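Local coordinates for poly-beta-1,6-N-acetyl-D-glucosamine N-deacetylase (Aggregatibacter actinomycetemcomitans, PDB 4U10), which probably removes acetyl groups from the N-acetylglucosamine units of the exopolysaccharide poly-beta-1,6-N-acetyl-D-glucosamine, this chain being the zinc-binding polysaccharide deacetylase domain of the longer protein, at residues His150-Asn155 and Val164-Tyr169; Gly211-Val216 and Thr227-Leu232. One frame throughout, in Å; residues are numbered along the deposited sequence.

Interaction 1: residues His150-Asn155 and Val164-Tyr169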
loop_
_atom_site.group_PDB
_atom_site.type_symbol
_atom_site.label_atom_id
_atom_site.label_comp_id
_atom_site.label_asym_id
_atom_site.label_seq_id
_atom_site.Cartn_x
_atom_site.Cartn_y
_atom_site.Cartn_z
ATOM N N HIS A 150 -0.084 11.680 6.016
ATOM C CA HIS A 150 -0.834 12.664 6.858
ATOM C C HIS A 150 -1.155 13.851 5.970
ATOM O O HIS A 150 -0.678 13.912 4.821
ATOM C CB HIS A 150 -0.047 13.107 8.097
ATOM C CG HIS A 150 1.261 13.795 7.783
ATOM N ND1 HIS A 150 1.351 15.127 7.454
ATOM C CD2 HIS A 150 2.519 13.312 7.689
ATOM C CE1 HIS A 150 2.611 15.448 7.233
ATOM N NE2 HIS A 150 3.342 14.367 7.390
ATOM N N GLY A 151 -1.984 14.767 6.463
ATOM C CA GLY A 151 -2.191 16.050 5.828
ATOM C C GLY A 151 -1.190 17.140 6.163
ATOM O O GLY A 151 -0.482 17.090 7.175
ATOM N N VAL A 152 -1.130 18.121 5.275
ATOM C CA VAL A 152 -0.510 19.421 5.559
ATOM C C VAL A 152 -1.534 20.527 5.320
ATOM O O VAL A 152 -2.447 20.415 4.460
ATOM C CB VAL A 152 0.669 19.687 4.642
ATOM C CG1 VAL A 152 1.766 18.660 4.871
ATOM C CG2 VAL A 152 0.207 19.699 3.191
ATOM N N ARG A 153 -1.387 21.625 6.047
ATOM C CA ARG A 153 -2.213 22.801 5.744
ATOM C C ARG A 153 -1.842 23.259 4.349
ATOM O O ARG A 153 -0.671 23.445 4.020
ATOM C CB ARG A 153 -1.961 23.857 6.792
ATOM C CG ARG A 153 -2.955 25.001 6.741
ATOM C CD ARG A 153 -2.692 25.972 7.878
ATOM N NE ARG A 153 -3.182 27.319 7.586
ATOM C CZ ARG A 153 -2.733 28.420 8.201
ATOM N NH1 ARG A 153 -1.789 28.355 9.139
ATOM N NH2 ARG A 153 -3.222 29.612 7.875
ATOM N N ALA A 154 -2.824 23.390 3.484
ATOM C CA ALA A 154 -2.545 23.675 2.065
ATOM C C ALA A 154 -2.922 25.113 1.613
ATOM O O ALA A 154 -2.757 25.467 0.426
ATOM C CB ALA A 154 -3.319 22.689 1.228
ATOM N N ASN A 155 -3.521 25.880 2.530
ATOM C CA ASN A 155 -3.846 27.274 2.282
ATOM C C ASN A 155 -4.028 28.155 3.547
ATOM O O ASN A 155 -4.047 27.662 4.683
ATOM C CB ASN A 155 -4.995 27.394 1.250
ATOM C CG ASN A 155 -6.382 27.167 1.824
ATOM O OD1 ASN A 155 -6.662 27.414 3.000
ATOM N ND2 ASN A 155 -7.308 26.776 0.950
ATOM N N VAL A 164 1.753 14.453 0.322
ATOM C CA VAL A 164 2.453 14.108 -0.885
ATOM C C VAL A 164 2.108 15.082 -2.023
ATOM O O VAL A 164 2.979 15.385 -2.824
ATOM C CB VAL A 164 2.137 12.647 -1.306
ATOM C CG1 VAL A 164 2.604 12.346 -2.728
ATOM C CG2 VAL A 164 2.833 11.683 -0.393
ATOM N N VAL A 165 0.877 15.594 -2.062
ATOM C CA VAL A 165 0.379 16.209 -3.299
ATOM C C VAL A 165 0.143 17.707 -3.227
ATOM O O VAL A 165 -0.407 18.261 -4.195
ATOM C CB VAL A 165 -0.901 15.537 -3.855
ATOM C CG1 VAL A 165 -0.611 14.099 -4.249
ATOM C CG2 VAL A 165 -2.083 15.615 -2.893
ATOM N N ALA A 166 0.585 18.359 -2.141
ATOM C CA ALA A 166 0.311 19.790 -1.910
ATOM C C ALA A 166 1.501 20.471 -1.258
ATOM O O ALA A 166 1.933 19.989 -0.225
ATOM C CB ALA A 166 -0.895 19.911 -0.976
ATOM N N PRO A 167 2.053 21.568 -1.867
ATOM C CA PRO A 167 2.936 22.388 -1.091
ATOM C C PRO A 167 2.227 22.855 0.188
ATOM O O PRO A 167 1.060 23.215 0.166
ATOM C CB PRO A 167 3.242 23.570 -2.014
ATOM C CG PRO A 167 2.870 23.121 -3.405
ATOM C CD PRO A 167 1.654 22.268 -3.113
ATOM N N GLU A 168 2.957 22.797 1.283
ATOM C CA GLU A 168 2.552 23.233 2.559
ATOM C C GLU A 168 2.543 24.760 2.740
ATOM O O GLU A 168 3.431 25.456 2.294
ATOM C CB GLU A 168 3.503 22.630 3.564
ATOM C CG GLU A 168 2.953 22.686 4.961
ATOM C CD GLU A 168 3.839 21.993 5.992
ATOM O OE1 GLU A 168 5.025 21.606 5.736
ATOM O OE2 GLU A 168 3.289 21.775 7.048
ATOM N N TYR A 169 1.520 25.206 3.440
ATOM C CA TYR A 169 1.367 26.549 3.874
ATOM C C TYR A 169 1.612 26.570 5.375
ATOM O O TYR A 169 0.840 26.020 6.116
ATOM C CB TYR A 169 -0.053 27.025 3.589
ATOM C CG TYR A 169 -0.190 28.488 3.857
ATOM C CD1 TYR A 169 0.120 29.434 2.861
ATOM C CD2 TYR A 169 -0.587 28.941 5.094
ATOM C CE1 TYR A 169 0.035 30.807 3.109
ATOM C CE2 TYR A 169 -0.660 30.313 5.374
ATOM C CZ TYR A 169 -0.355 31.233 4.369
ATOM O OH TYR A 169 -0.484 32.578 4.624
HETATM O O HOH W 1 0.784 21.902 7.700
HETATM O O HOH W 2 -0.972 24.296 -1.243
#
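Arg153 and Tyr169 run side by side and point the same way, the guanidinium of one meeting the ring of the other. In Arg153, CG stands anti to the backbone N (chi1 -169°) and the chain stays extended as far as NE, alongside the tyrosine side chain. Tyr169 CD2 sits over the centre of one face of the Arg153 guanidinium, 3.7 Å above it, while Arg153 NH2 comes 3.6 Å from Tyr169 CE2. The two planes are 62° apart, so the groups meet obliquely rather than as a parallel stack. Two hydrogen bonds to following carbonyls restrain the guanidinium: a bent one from NE to Asn155 O (3.0 Å), the acceptor out of the guanidinium plane, and one from NH2 to Pro156 O. Asn155 C in turn lies over a face of the tyrosine ring, whose edge-to-face partner is Tyr174. The strand 151-153 is one arm of a two-stranded antiparallel hairpin with 160-162, and residues 164-169 fold back against it. Their direct polar link is the nearly straight bond from Tyr169 N to Arg153 O (2.9 Å, 174° at the hydrogen). Two waters add further bridges. One accepts from Arg153 N and donates to Glu168 OE2 at 2.6 Å; the other donates to both Ala154 O and Pro167 O. The Glu168 chain, extended beyond CG, crosses Val152 obliquely, with Glu168 CG 3.8 Å from Val152 CB. Ala166 CB also lies 4.3 Å from Ala154 CB, and Leu161 of the hairpin touches both alanines.

Interaction 2: residues Gly211-Val216 and Thr227-Leu232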
loop_
_atom_site.group_PDB
_atom_site.type_symbol
_atom_site.label_atom_id
_atom_site.label_comp_id
_atom_site.label_asym_id
_atom_site.label_seq_id
_atom_site.Cartn_x
_atom_site.Cartn_y
_atom_site.Cartn_z
ATOM N N GLY A 211 -4.228 6.884 -2.447
ATOM C CA GLY A 211 -4.371 6.831 -3.907
ATOM C C GLY A 211 -3.872 8.096 -4.624
ATOM O O GLY A 211 -3.945 8.162 -5.830
ATOM N N GLN A 212 -3.383 9.119 -3.889
ATOM C CA GLN A 212 -3.154 10.398 -4.495
ATOM C C GLN A 212 -1.664 10.661 -4.756
ATOM O O GLN A 212 -0.823 10.535 -3.870
ATOM C CB GLN A 212 -3.733 11.532 -3.643
ATOM C CG GLN A 212 -5.256 11.403 -3.413
ATOM C CD GLN A 212 -6.029 11.379 -4.745
ATOM O OE1 GLN A 212 -6.959 10.534 -4.933
ATOM N NE2 GLN A 212 -5.619 12.232 -5.697
ATOM N N PHE A 213 -1.410 11.191 -5.939
ATOM C CA PHE A 213 -0.049 11.440 -6.418
ATOM C C PHE A 213 -0.038 12.526 -7.473
ATOM O O PHE A 213 -1.076 13.025 -7.866
ATOM C CB PHE A 213 0.531 10.121 -6.952
ATOM C CG PHE A 213 -0.066 9.643 -8.243
ATOM C CD1 PHE A 213 -1.244 8.925 -8.268
ATOM C CD2 PHE A 213 0.592 9.875 -9.438
ATOM C CE1 PHE A 213 -1.797 8.536 -9.472
ATOM C CE2 PHE A 213 0.059 9.471 -10.640
ATOM C CZ PHE A 213 -1.144 8.796 -10.658
ATOM N N ASN A 214 1.150 12.868 -7.935
ATOM C CA ASN A 214 1.324 13.787 -9.013
ATOM C C ASN A 214 2.691 13.590 -9.628
ATOM O O ASN A 214 3.430 12.666 -9.268
ATOM C CB ASN A 214 1.067 15.256 -8.541
ATOM C CG ASN A 214 2.143 15.759 -7.596
ATOM O OD1 ASN A 214 3.253 15.321 -7.645
ATOM N ND2 ASN A 214 1.792 16.669 -6.745
ATOM N N ASP A 215 3.029 14.428 -10.596
ATOM C CA ASP A 215 4.311 14.350 -11.283
ATOM C C ASP A 215 5.511 14.601 -10.399
ATOM O O ASP A 215 6.557 13.961 -10.581
ATOM C CB ASP A 215 4.361 15.288 -12.548
ATOM C CG ASP A 215 4.040 16.737 -12.256
ATOM O OD1 ASP A 215 3.221 17.081 -11.352
ATOM O OD2 ASP A 215 4.617 17.546 -12.987
ATOM N N VAL A 216 5.386 15.472 -9.416
ATOM C CA VAL A 216 6.546 15.726 -8.569
ATOM C C VAL A 216 6.827 14.485 -7.687
ATOM O O VAL A 216 7.957 14.033 -7.510
ATOM C CB VAL A 216 6.332 17.014 -7.741
ATOM C CG1 VAL A 216 7.421 17.214 -6.680
ATOM C CG2 VAL A 216 6.309 18.227 -8.675
ATOM N N THR A 227 10.034 3.310 -9.514
ATOM C CA THR A 227 9.464 3.744 -10.778
ATOM C C THR A 227 8.075 3.131 -10.960
ATOM O O THR A 227 7.223 3.724 -11.580
ATOM C CB THR A 227 10.413 3.352 -11.960
ATOM O OG1 THR A 227 11.566 4.167 -11.879
ATOM C CG2 THR A 227 9.785 3.611 -13.274
ATOM N N HIS A 228 7.861 1.942 -10.391
ATOM C CA HIS A 228 6.514 1.390 -10.248
ATOM C C HIS A 228 5.782 2.018 -9.065
ATOM O O HIS A 228 6.254 2.009 -7.935
ATOM C CB HIS A 228 6.566 -0.127 -10.127
ATOM C CG HIS A 228 7.153 -0.776 -11.331
ATOM N ND1 HIS A 228 6.436 -0.976 -12.495
ATOM C CD2 HIS A 228 8.390 -1.244 -11.566
ATOM C CE1 HIS A 228 7.235 -1.511 -13.400
ATOM N NE2 HIS A 228 8.420 -1.695 -12.851
ATOM N N HIS A 229 4.617 2.551 -9.334
ATOM C CA HIS A 229 3.808 3.161 -8.295
ATOM C C HIS A 229 2.369 2.673 -8.335
ATOM O O HIS A 229 1.743 2.549 -9.400
ATOM C CB HIS A 229 3.985 4.704 -8.328
ATOM C CG HIS A 229 3.575 5.353 -9.605
ATOM N ND1 HIS A 229 2.317 5.870 -9.805
ATOM C CD2 HIS A 229 4.272 5.609 -10.735
ATOM C CE1 HIS A 229 2.247 6.418 -11.003
ATOM N NE2 HIS A 229 3.411 6.240 -11.599
ATOM N N PHE A 230 1.806 2.425 -7.165
ATOM C CA PHE A 230 0.438 1.922 -7.038
ATOM C C PHE A 230 -0.516 3.074 -6.667
ATOM O O PHE A 230 -0.442 3.618 -5.557
ATOM C CB PHE A 230 0.369 0.873 -5.922
ATOM C CG PHE A 230 0.911 -0.525 -6.273
ATOM C CD1 PHE A 230 1.701 -0.789 -7.373
ATOM C CD2 PHE A 230 0.651 -1.593 -5.380
ATOM C CE1 PHE A 230 2.201 -2.113 -7.589
ATOM C CE2 PHE A 230 1.101 -2.857 -5.624
ATOM C CZ PHE A 230 1.862 -3.101 -6.719
ATOM N N ALA A 231 -1.475 3.357 -7.556
ATOM C CA ALA A 231 -2.576 4.312 -7.292
ATOM C C ALA A 231 -3.890 3.558 -6.950
ATOM O O ALA A 231 -3.853 2.423 -6.482
ATOM C CB ALA A 231 -2.716 5.265 -8.499
ATOM N N LEU A 232 -5.061 4.170 -7.095
ATOM C CA LEU A 232 -6.290 3.431 -6.938
ATOM C C LEU A 232 -6.934 3.313 -8.327
ATOM O O LEU A 232 -6.227 3.035 -9.322
ATOM C CB LEU A 232 -7.182 4.073 -5.873
ATOM C CG LEU A 232 -6.653 3.934 -4.442
ATOM C CD1 LEU A 232 -7.545 4.658 -3.431
ATOM C CD2 LEU A 232 -6.615 2.458 -4.130
#
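Phe213 and His229 both place CG between the backbone N and the carbonyl carbon (chi1 71° and 61°), the crowded position, and in each the bond from CA to CB points toward the other segment. The side chains cross at about a right angle. Their ring planes are inclined by 54° with centroids 5.1 Å apart, a geometry that is neither stacked nor edge-to-face. His229 makes the approach with its CE1 corner, 3.8 Å from Phe213 CE2, and ND1 lies over one face of the phenyl ring. Phe213 uses CE1 for a second contact, 3.5 Å from Ala231 CB. Gly211 O lies in the ring plane at an edge of the phenyl group. Trp208 stacks on Phe213 and also meets the His229 ring, while Tyr244 presents an edge-to-face contact to Phe213, making the pair part of a larger aromatic cluster. Further along, Gly211 has no side chain, which lets Leu232 bring CG to 3.7 Å from Gly211 CA and CD1 to 3.9 Å from the same atom. The contact ties together a beta-alpha-beta unit, in which strand 205-207 leads through helix 215-222 to strand 228-230. Asn214 occupies the N-cap of that helix, where its OD1 accepts a hydrogen bond from Ala217 N and a weak one from Val216 N. No hydrogen bond spans the two segments, and Ala231 O is taken by Arg247 NE instead; cohesion across this buried contact therefore rests on aromatic and aliphatic surfaces fitting together, not on polar pairing.

How the interactions relate
The two contacts follow one another along the chain, with centres about 16 Å apart, yet they meet directly. Val165 of interaction 1 places CG1 3.5 Å from Phe213 N and 3.6 Å from Gln212 O, so the loop after the hairpin packs on the backbone leading into helix 215-222. Tyr180 of helix 177-199 joins them as well, its hydroxyl bonding to Val164 O and to Asn214 ND2. Their relation to the metals differs. Leu232 of interaction 2 has its side chain about 6 Å from a bound zinc ion and from the zinc ligands His10 and Asp74, whereas the Val152 side chain in interaction 1 is about 11 Å from that of His149, which binds zinc with Asp75 and His144.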